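Local coordinates for ABC transporter periplasmic substrate-binding protein (Desulfovibrio alaskensis, PDB 5MY5), which probably binds tungstate with high selectivity in the periplasm as the substrate-binding component of an ABC transporter, at residues His148-Ser153 / Tyr189-Arg194; Lys199-Met204 / Met264-Phe269. The protein carries 2 engineered substitutions. One frame throughout, in Å; residues are numbered along the deposited sequence.

Contact 1. Residues His148-Ser153 / Tyr189-Arg194; sequences HKMEKS and YTMTDR
Met191 reaches from its strand to the helical backbone at Glu151, whose CA lies 6.6 Å from the CA of Met191. Its CB points at the helix, but CB and CG only span the gap; close contact begins at the sulfur. With CG anti to the backbone N (chi1 -174°) the chain runs out nearly straight to SD, which stands 3.8 Å from Glu151 CA. A bend at chi3 (75°) then turns the methyl along the helix surface, so that CE sits 3.8 Å from Glu151 CB and also touches Glu151 N. The Met191 side chain crosses that of Met150 at about a right angle, with SD of Met191 4.0 Å from CG of Met150. Glu151 offers its backbone and CB here, not its carboxylate. Its chain bends at chi2 and carries the carboxylate away from Met191; there OE1 hydrogen-bonds to Ser140 OG and lies at the in-plane edge of the His148 ring, while OE2 is held by Tyr169 OH and Trp155 NE1. Three hydrogen bonds grip the buried carboxylate, which should restrict its rotation. The contact belongs to the α/β architecture of the periplasmic binding protein family: Met191 and Met150 both pack on Phe107 of strand 100-112, while Thr190 and Thr192 face helix 176-186, leaving strand 189-193 between that helix and helix 146-155, and paired with strands 100-112 and 138-140.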
loop_
_atom_site.group_PDB
_atom_site.type_symbol
_atom_site.label_atom_id
_atom_site.label_comp_id
_atom_site.label_asym_id
_atom_site.label_seq_id
_atom_site.Cartn_x
_atom_site.Cartn_y
_atom_site.Cartn_z
ATOM N N HIS A 148 -6.641 -7.310 1.914
ATOM C CA HIS A 148 -7.400 -8.505 1.574
ATOM C C HIS A 148 -7.698 -8.605 0.083
ATOM O O HIS A 148 -7.440 -9.616 -0.572
ATOM C CB HIS A 148 -8.741 -8.506 2.309
ATOM C CG HIS A 148 -9.485 -9.772 2.130
ATOM N ND1 HIS A 148 -10.865 -9.804 2.267
ATOM C CD2 HIS A 148 -9.106 -11.027 1.761
ATOM C CE1 HIS A 148 -11.281 -11.038 2.072
ATOM N NE2 HIS A 148 -10.237 -11.807 1.746
ATOM N N LYS A 149 -8.077 -7.475 -0.508
ATOM C CA LYS A 149 -8.289 -7.401 -1.920
ATOM C C LYS A 149 -7.021 -7.740 -2.764
ATOM O O LYS A 149 -7.104 -8.465 -3.769
ATOM C CB LYS A 149 -8.845 -6.020 -2.247
ATOM C CG LYS A 149 -10.327 -5.903 -1.897
ATOM C CD LYS A 149 -10.771 -4.442 -1.901
ATOM C CE LYS A 149 -12.185 -4.319 -1.373
ATOM N NZ LYS A 149 -12.502 -2.872 -1.239
ATOM N N MET A 150 -5.853 -7.216 -2.352
ATOM C CA MET A 150 -4.625 -7.545 -2.961
ATOM C C MET A 150 -4.311 -9.037 -2.877
ATOM O O MET A 150 -4.015 -9.678 -3.903
ATOM C CB MET A 150 -3.536 -6.730 -2.288
ATOM C CG MET A 150 -2.106 -6.935 -2.692
ATOM S SD MET A 150 -1.855 -6.794 -4.466
ATOM C CE MET A 150 -0.312 -7.599 -4.415
ATOM N N GLU A 151 -4.527 -9.618 -1.691
ATOM C CA GLU A 151 -4.285 -11.056 -1.514
ATOM C C GLU A 151 -5.200 -11.871 -2.418
ATOM O O GLU A 151 -4.743 -12.810 -3.114
ATOM C CB GLU A 151 -4.414 -11.447 -0.059
ATOM C CG GLU A 151 -4.286 -12.947 0.276
ATOM C CD GLU A 151 -5.579 -13.617 0.664
ATOM O OE1 GLU A 151 -6.390 -12.937 1.344
ATOM O OE2 GLU A 151 -5.724 -14.806 0.321
ATOM N N LYS A 152 -6.485 -11.488 -2.462
ATOM C CA LYS A 152 -7.396 -12.240 -3.323
ATOM C C LYS A 152 -6.940 -12.147 -4.760
ATOM O O LYS A 152 -7.043 -13.138 -5.501
ATOM C CB LYS A 152 -8.795 -11.693 -3.260
ATOM C CG LYS A 152 -9.459 -12.151 -1.996
ATOM C CD LYS A 152 -10.968 -11.844 -1.883
ATOM C CE LYS A 152 -11.221 -10.422 -1.463
ATOM N NZ LYS A 152 -12.687 -10.072 -1.470
ATOM N N SER A 153 -6.457 -10.989 -5.185
ATOM C CA SER A 153 -6.026 -10.782 -6.556
ATOM C C SER A 153 -4.879 -11.711 -6.915
ATOM O O SER A 153 -4.748 -12.065 -8.078
ATOM C CB SER A 153 -5.649 -9.311 -6.861
ATOM O OG SER A 153 -4.337 -8.925 -6.438
ATOM N N TYR A 189 1.581 -19.520 6.473
ATOM C CA TYR A 189 2.007 -18.473 5.574
ATOM C C TYR A 189 0.971 -17.351 5.588
ATOM O O TYR A 189 -0.201 -17.608 5.753
ATOM C CB TYR A 189 2.163 -19.019 4.187
ATOM C CG TYR A 189 3.316 -20.031 4.084
ATOM C CD1 TYR A 189 3.125 -21.330 4.437
ATOM C CD2 TYR A 189 4.545 -19.625 3.683
ATOM C CE1 TYR A 189 4.157 -22.233 4.372
ATOM C CE2 TYR A 189 5.587 -20.565 3.555
ATOM C CZ TYR A 189 5.382 -21.821 4.000
ATOM O OH TYR A 189 6.435 -22.769 3.807
ATOM N N THR A 190 1.383 -16.127 5.263
ATOM C CA THR A 190 0.385 -15.031 5.126
ATOM C C THR A 190 1.030 -13.960 4.222
ATOM O O THR A 190 2.260 -13.794 4.165
ATOM C CB THR A 190 -0.087 -14.511 6.472
ATOM O OG1 THR A 190 -1.230 -13.655 6.246
ATOM C CG2 THR A 190 0.920 -13.705 7.185
ATOM N N MET A 191 0.191 -13.181 3.557
ATOM C CA MET A 191 0.625 -11.997 2.811
ATOM C C MET A 191 0.387 -10.778 3.735
ATOM O O MET A 191 -0.724 -10.608 4.303
ATOM C CB MET A 191 -0.120 -11.834 1.492
ATOM C CG MET A 191 0.397 -10.720 0.623
ATOM S SD MET A 191 -0.804 -9.947 -0.452
ATOM C CE MET A 191 -1.692 -8.970 0.763
ATOM N N THR A 192 1.430 -9.928 3.802
ATOM C CA THR A 192 1.384 -8.668 4.600
ATOM C C THR A 192 1.982 -7.554 3.880
ATOM O O THR A 192 2.786 -7.736 3.000
ATOM C CB THR A 192 2.078 -8.864 5.934
ATOM O OG1 THR A 192 1.970 -7.683 6.761
ATOM C CG2 THR A 192 3.486 -9.239 5.805
ATOM N N ASP A 193 1.530 -6.311 4.199
ATOM C CA ASP A 193 2.339 -5.172 3.707
ATOM C C ASP A 193 3.711 -5.279 4.486
ATOM O O ASP A 193 3.737 -5.702 5.609
ATOM C CB ASP A 193 1.639 -3.819 4.009
ATOM C CG ASP A 193 1.380 -3.667 5.457
ATOM O OD1 ASP A 193 0.606 -4.399 6.132
ATOM O OD2 ASP A 193 2.039 -2.769 6.014
ATOM N N ARG A 194 4.737 -4.773 3.789
ATOM C CA ARG A 194 6.091 -4.750 4.402
ATOM C C ARG A 194 6.148 -3.920 5.637
ATOM O O ARG A 194 6.803 -4.343 6.608
ATOM C CB ARG A 194 7.124 -4.290 3.451
ATOM C CG ARG A 194 8.587 -4.466 3.967
ATOM C CD ARG A 194 9.556 -3.944 2.909
ATOM N NE ARG A 194 9.599 -4.694 1.652
ATOM C CZ ARG A 194 10.355 -5.778 1.452
ATOM N NH1 ARG A 194 11.108 -6.295 2.412
ATOM N NH2 ARG A 194 10.316 -6.366 0.251
#

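Contact 2. Residues Lys199-Met204 / Met264-Phe269; sequences KYEASM and MGKALF
Met264 and Lys266 lean from a β-hairpin onto the last turns of helix 194-203. The hairpin joins strands 262-263 and 266-271 through a two-residue turn, Met264-Gly265, whose backbone angles, all positive, are close to type I'. From this turn the extended Met264 side chain lies across the helix surface and meets Lys199 at about a right angle. Its sulfur rests 3.7 Å from CB of Ala202, one helical turn beyond Lys199, and its methyl CE ends 3.8 Å from CG of Lys199. The thioether therefore uses the aliphatic stem of the lysine, and Ile198, one residue before Lys199, is touched by both Met264 and Lys266. The polar pair, Lys266 and Glu201, are both extended beyond CG and also cross at about a right angle, Glu201 having CG anti to its backbone N (chi1 177°), which swings the carboxylate to the hairpin. This surface salt bridge ties the hairpin to the C-terminal part of the helix. The ammonium NZ of Lys266 meets the carboxylate unevenly: it comes to OE1 of Glu201 at 2.8 Å, on the syn side and 34° out of the carboxylate plane, and to OE2 of Glu201 only weakly, at 3.3 Å.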
loop_
_atom_site.group_PDB
_atom_site.type_symbol
_atom_site.label_atom_id
_atom_site.label_comp_id
_atom_site.label_asym_id
_atom_site.label_seq_id
_atom_site.Cartn_x
_atom_site.Cartn_y
_atom_site.Cartn_z
ATOM N N LYS A 199 7.273 -3.625 11.615
ATOM C CA LYS A 199 6.880 -3.335 12.996
ATOM C C LYS A 199 6.770 -4.615 13.799
ATOM O O LYS A 199 7.204 -4.679 14.977
ATOM C CB LYS A 199 5.543 -2.522 13.029
ATOM C CG LYS A 199 5.738 -1.108 12.444
ATOM C CD LYS A 199 4.461 -0.268 12.355
ATOM C CE LYS A 199 4.816 1.173 11.899
ATOM N NZ LYS A 199 3.665 1.993 11.321
ATOM N N TYR A 200 6.179 -5.645 13.210
ATOM C CA TYR A 200 6.063 -6.934 13.900
ATOM C C TYR A 200 7.496 -7.584 14.219
ATOM O O TYR A 200 7.740 -8.076 15.316
ATOM C CB TYR A 200 5.272 -7.901 12.955
ATOM C CG TYR A 200 5.406 -9.370 13.263
ATOM C CD1 TYR A 200 4.776 -9.878 14.382
ATOM C CD2 TYR A 200 6.129 -10.262 12.429
ATOM C CE1 TYR A 200 4.921 -11.206 14.761
ATOM C CE2 TYR A 200 6.202 -11.595 12.744
ATOM C CZ TYR A 200 5.594 -12.050 13.884
ATOM O OH TYR A 200 5.817 -13.419 14.062
ATOM N N GLU A 201 8.389 -7.559 13.250
ATOM C CA GLU A 201 9.741 -8.093 13.374
ATOM C C GLU A 201 10.466 -7.336 14.552
ATOM O O GLU A 201 11.104 -7.978 15.401
ATOM C CB GLU A 201 10.456 -7.787 12.072
ATOM C CG GLU A 201 11.921 -8.205 12.046
ATOM C CD GLU A 201 12.647 -7.773 10.801
ATOM O OE1 GLU A 201 12.503 -6.656 10.289
ATOM O OE2 GLU A 201 13.373 -8.596 10.233
ATOM N N ALA A 202 10.282 -6.036 14.635
ATOM C CA ALA A 202 10.849 -5.230 15.765
ATOM C C ALA A 202 10.234 -5.529 17.128
ATOM O O ALA A 202 10.935 -5.597 18.110
ATOM C CB ALA A 202 10.783 -3.726 15.422
ATOM N N SER A 203 8.935 -5.770 17.189
ATOM C CA SER A 203 8.299 -6.278 18.384
ATOM C C SER A 203 8.789 -7.597 18.901
ATOM O O SER A 203 8.535 -7.875 20.088
ATOM C CB SER A 203 6.765 -6.294 18.235
ATOM O OG SER A 203 6.336 -7.425 17.555
ATOM N N MET A 204 9.409 -8.416 18.044
ATOM C CA MET A 204 10.075 -9.649 18.462
ATOM C C MET A 204 11.597 -9.496 18.466
ATOM O O MET A 204 12.317 -10.467 18.143
ATOM C CB MET A 204 9.634 -10.800 17.576
ATOM C CG MET A 204 8.115 -10.940 17.421
ATOM S SD MET A 204 7.190 -11.829 18.684
ATOM C CE MET A 204 8.115 -13.342 18.868
ATOM N N MET A 264 11.649 2.227 11.130
ATOM C CA MET A 264 12.505 1.492 12.063
ATOM C C MET A 264 13.799 1.076 11.385
ATOM O O MET A 264 14.256 -0.054 11.447
ATOM C CB MET A 264 11.787 0.307 12.656
ATOM C CG MET A 264 10.613 0.798 13.434
ATOM S SD MET A 264 9.590 -0.513 14.074
ATOM C CE MET A 264 8.320 0.555 14.720
ATOM N N GLY A 265 14.407 2.007 10.654
ATOM C CA GLY A 265 15.668 1.761 10.017
ATOM C C GLY A 265 15.747 1.029 8.703
ATOM O O GLY A 265 16.806 0.794 8.112
ATOM N N LYS A 266 14.557 0.679 8.183
ATOM C CA LYS A 266 14.452 -0.140 6.993
ATOM C C LYS A 266 13.715 0.577 5.866
ATOM O O LYS A 266 12.773 1.341 6.090
ATOM C CB LYS A 266 13.708 -1.413 7.407
ATOM C CG LYS A 266 14.615 -2.308 8.253
ATOM C CD LYS A 266 14.279 -3.750 8.332
ATOM C CE LYS A 266 15.254 -4.503 9.213
ATOM N NZ LYS A 266 14.992 -5.960 9.103
ATOM N N ALA A 267 14.068 0.262 4.648
ATOM C CA ALA A 267 13.496 0.898 3.441
ATOM C C ALA A 267 12.011 0.463 3.282
ATOM O O ALA A 267 11.650 -0.680 3.672
ATOM C CB ALA A 267 14.234 0.449 2.190
ATOM N N LEU A 268 11.183 1.389 2.759
ATOM C CA LEU A 268 9.768 1.082 2.564
ATOM C C LEU A 268 9.276 1.452 1.194
ATOM O O LEU A 268 8.476 0.681 0.585
ATOM C CB LEU A 268 9.006 1.730 3.711
ATOM C CG LEU A 268 7.570 1.396 4.007
ATOM C CD1 LEU A 268 7.514 -0.003 4.594
ATOM C CD2 LEU A 268 7.036 2.367 4.998
ATOM N N PHE A 269 9.675 2.599 0.656
ATOM C CA PHE A 269 9.209 3.076 -0.651
ATOM C C PHE A 269 10.293 3.098 -1.709
ATOM O O PHE A 269 11.402 3.550 -1.377
ATOM C CB PHE A 269 8.679 4.479 -0.479
ATOM C CG PHE A 269 7.483 4.606 0.412
ATOM C CD1 PHE A 269 6.145 4.352 -0.058
ATOM C CD2 PHE A 269 7.627 4.952 1.732
ATOM C CE1 PHE A 269 5.048 4.540 0.781
ATOM C CE2 PHE A 269 6.552 5.152 2.519
ATOM C CZ PHE A 269 5.284 4.883 2.103
#

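Overall arrangement
Contacts 1 and 2 have centres about 18 Å apart and are joined directly by the chain, because strand 189-193 of the first runs straight into helix 194-203 of the second. Asp193 marks the junction as the helix N-cap, with OD1 also bonded to Thr196 OG1. Arg194 follows and forms salt bridges with Asp106 and Glu215; its CD also packs 4.0 Å from Ala267 O in segment 264-269. A shared sheet supplies the other link, since strand 100-112 pairs antiparallel with both 189-193 and 266-271. Contact 1 is buried and contact 2 lies at the surface.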